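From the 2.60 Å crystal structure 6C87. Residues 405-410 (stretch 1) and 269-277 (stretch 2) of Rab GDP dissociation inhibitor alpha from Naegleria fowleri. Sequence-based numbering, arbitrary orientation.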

# COMPACT_ATOMS: atom_id res chain seq x y z
N LYS A 405 19.47 -11.23 6.65
CA LYS A 405 19.81 -10.34 5.56
C LYS A 405 21.32 -10.24 5.36
O LYS A 405 21.78 -10.06 4.23
CB LYS A 405 19.19 -8.96 5.80
CG LYS A 405 17.67 -8.98 5.68
CD LYS A 405 17.08 -7.60 5.51
CE LYS A 405 15.57 -7.63 5.62
NZ LYS A 405 14.97 -6.32 5.27
N LYS A 406 22.10 -10.39 6.43
CA LYS A 406 23.55 -10.28 6.29
C LYS A 406 24.16 -11.56 5.71
O LYS A 406 25.02 -11.49 4.83
CB LYS A 406 24.19 -9.95 7.64
N ASP A 407 23.72 -12.73 6.18
CA ASP A 407 24.33 -13.99 5.79
C ASP A 407 23.50 -14.83 4.82
O ASP A 407 24.01 -15.82 4.30
CB ASP A 407 24.65 -14.83 7.03
CG ASP A 407 23.44 -15.06 7.90
OD1 ASP A 407 22.42 -14.37 7.70
OD2 ASP A 407 23.52 -15.93 8.79
N GLY A 408 22.24 -14.46 4.57
CA GLY A 408 21.39 -15.25 3.70
C GLY A 408 20.75 -16.46 4.34
O GLY A 408 20.16 -17.28 3.63
N VAL A 409 20.83 -16.60 5.66
CA VAL A 409 20.26 -17.74 6.38
C VAL A 409 19.03 -17.24 7.13
O VAL A 409 19.15 -16.53 8.13
CB VAL A 409 21.26 -18.38 7.35
CG1 VAL A 409 20.64 -19.60 8.01
CG2 VAL A 409 22.54 -18.74 6.63
N PHE A 410 17.85 -17.63 6.65
CA PHE A 410 16.58 -17.20 7.23
C PHE A 410 16.01 -18.34 8.05
O PHE A 410 15.62 -19.38 7.50
CB PHE A 410 15.64 -16.74 6.12
CG PHE A 410 16.20 -15.64 5.28
CD1 PHE A 410 16.97 -15.92 4.17
CD2 PHE A 410 16.01 -14.31 5.64
CE1 PHE A 410 17.52 -14.91 3.40
CE2 PHE A 410 16.55 -13.29 4.87
CZ PHE A 410 17.31 -13.59 3.76
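Stretch 2 269-277: VYDDNGHVV

A single backbone hydrogen bond joins the two stretches, and the carbonyl that accepts it is shared: D407 O takes the amide of V276 (V276 N to D407 O, 3.1 Å, 154° at the hydrogen) and also lies 3.4 Å from H275 CA in a CA-H...O contact. Stretch 2 is a hairpin. Its strands, 269-270 and 276-277, are tied by V277 N to V269 O at 2.9 Å and by D271 N to H275 O at 2.9 Å, and the chain reverses through a type I beta turn from D271 to G274, closed by G274 N to D271 O at 3.0 Å. G274, at phi/psi 88/5, adopts a conformation that by itself calls for glycine. The side chain of D271, chi1 p, braces the same reversal, because its OD1 accepts the amide of H275 (H275 N to D271 OD1, 2.7 Å).

The hairpin meets stretch 1 where that chain is still a loop, just before its strand begins at V409. The closest CA pairings are D407 with H275 (CA to CA 4.2 Å) and G408 with V276 (CA to CA 5.7 Å); thus both chains advance by one residue from the first pairing to the second. H275, chi1 t, is anchored within its own stretch by ND1, which donates to V276 O at 2.8 Å. Its ring lies along the loop of stretch 1: D407 C is over one face, K406 O is at the edge, 3.6 Å from H275 CD2, and G408 CA approaches obliquely, 3.5 Å from H275 NE2. This close packing depends on a bare G408. An ideal CB there would point toward stretch 2 and fall 2.6 Å from H275 CE1, a clash, and the backbone at phi/psi 81/10 independently calls for glycine.

D407 also touches the end of the turn, its CB 3.7 Å from G274 O. Its carboxylate looks back to its own chain, where OD1 receives a weak hydrogen bond from V409 N at 3.4 Å, while OD2 is bonded elsewhere in the structure.

Beyond the polar contact the interface becomes apolar. V276 directs its CA-to-CB bond toward stretch 1, and its CG2 packs 3.4 Å from V409 CG2 and 3.9 Å from G408 O. The same V409 methyl reaches the edge of the Y270 ring, with V409 CG2 3.9 Å from Y270 CE2, so one valine touches residues from both strands of the hairpin. The contact is small, burying 261 Å² over both sides.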

# COMPACT_ATOMS: atom_id res chain seq x y z
N VAL A 269 27.60 -24.36 2.84
CA VAL A 269 28.76 -23.76 2.19
C VAL A 269 28.58 -22.24 2.18
O VAL A 269 27.62 -21.72 1.61
CB VAL A 269 28.95 -24.30 0.77
CG1 VAL A 269 30.19 -23.69 0.13
CG2 VAL A 269 29.07 -25.82 0.80
N TYR A 270 29.53 -21.54 2.80
CA TYR A 270 29.55 -20.09 2.86
C TYR A 270 30.79 -19.58 2.15
O TYR A 270 31.79 -20.29 1.99
CB TYR A 270 29.56 -19.57 4.31
CG TYR A 270 28.45 -20.07 5.21
CD1 TYR A 270 28.56 -21.29 5.87
CD2 TYR A 270 27.31 -19.30 5.43
CE1 TYR A 270 27.56 -21.74 6.71
CE2 TYR A 270 26.31 -19.74 6.27
CZ TYR A 270 26.43 -20.96 6.91
OH TYR A 270 25.43 -21.41 7.74
N ASP A 271 30.73 -18.33 1.71
CA ASP A 271 31.89 -17.69 1.11
C ASP A 271 32.74 -17.04 2.20
O ASP A 271 32.47 -17.16 3.40
CB ASP A 271 31.44 -16.70 0.04
CG ASP A 271 30.57 -15.57 0.58
OD1 ASP A 271 30.48 -15.38 1.81
OD2 ASP A 271 29.96 -14.85 -0.25
N ASP A 272 33.80 -16.34 1.78
CA ASP A 272 34.70 -15.71 2.75
C ASP A 272 34.03 -14.57 3.50
O ASP A 272 34.43 -14.25 4.63
CB ASP A 272 35.96 -15.23 2.04
CG ASP A 272 36.81 -16.38 1.56
OD1 ASP A 272 36.61 -17.51 2.06
OD2 ASP A 272 37.67 -16.16 0.68
N ASN A 273 33.02 -13.94 2.91
CA ASN A 273 32.25 -12.90 3.58
C ASN A 273 31.18 -13.46 4.52
O ASN A 273 30.48 -12.67 5.17
CB ASN A 273 31.62 -11.96 2.55
CG ASN A 273 32.66 -11.12 1.83
OD1 ASN A 273 32.96 -11.37 0.66
ND2 ASN A 273 33.22 -10.14 2.53
N GLY A 274 31.03 -14.78 4.58
CA GLY A 274 30.07 -15.41 5.45
C GLY A 274 28.68 -15.62 4.89
O GLY A 274 27.80 -16.07 5.62
N HIS A 275 28.46 -15.30 3.61
CA HIS A 275 27.15 -15.47 3.00
C HIS A 275 27.02 -16.84 2.35
O HIS A 275 28.00 -17.42 1.86
CB HIS A 275 26.89 -14.39 1.94
CG HIS A 275 25.45 -14.30 1.53
ND1 HIS A 275 24.86 -15.22 0.69
CD2 HIS A 275 24.49 -13.39 1.82
CE1 HIS A 275 23.60 -14.88 0.49
NE2 HIS A 275 23.35 -13.78 1.17
N VAL A 276 25.80 -17.37 2.35
CA VAL A 276 25.55 -18.69 1.80
C VAL A 276 25.80 -18.67 0.30
O VAL A 276 25.43 -17.72 -0.41
CB VAL A 276 24.11 -19.14 2.08
CG1 VAL A 276 23.95 -20.64 1.82
CG2 VAL A 276 23.73 -18.80 3.47
N VAL A 277 26.42 -19.74 -0.20
CA VAL A 277 26.55 -19.95 -1.64
C VAL A 277 26.06 -21.31 -2.07
O VAL A 277 25.75 -21.51 -3.26
CB VAL A 277 28.01 -19.73 -2.10
CG1 VAL A 277 28.41 -18.27 -1.94
CG2 VAL A 277 28.96 -20.64 -1.32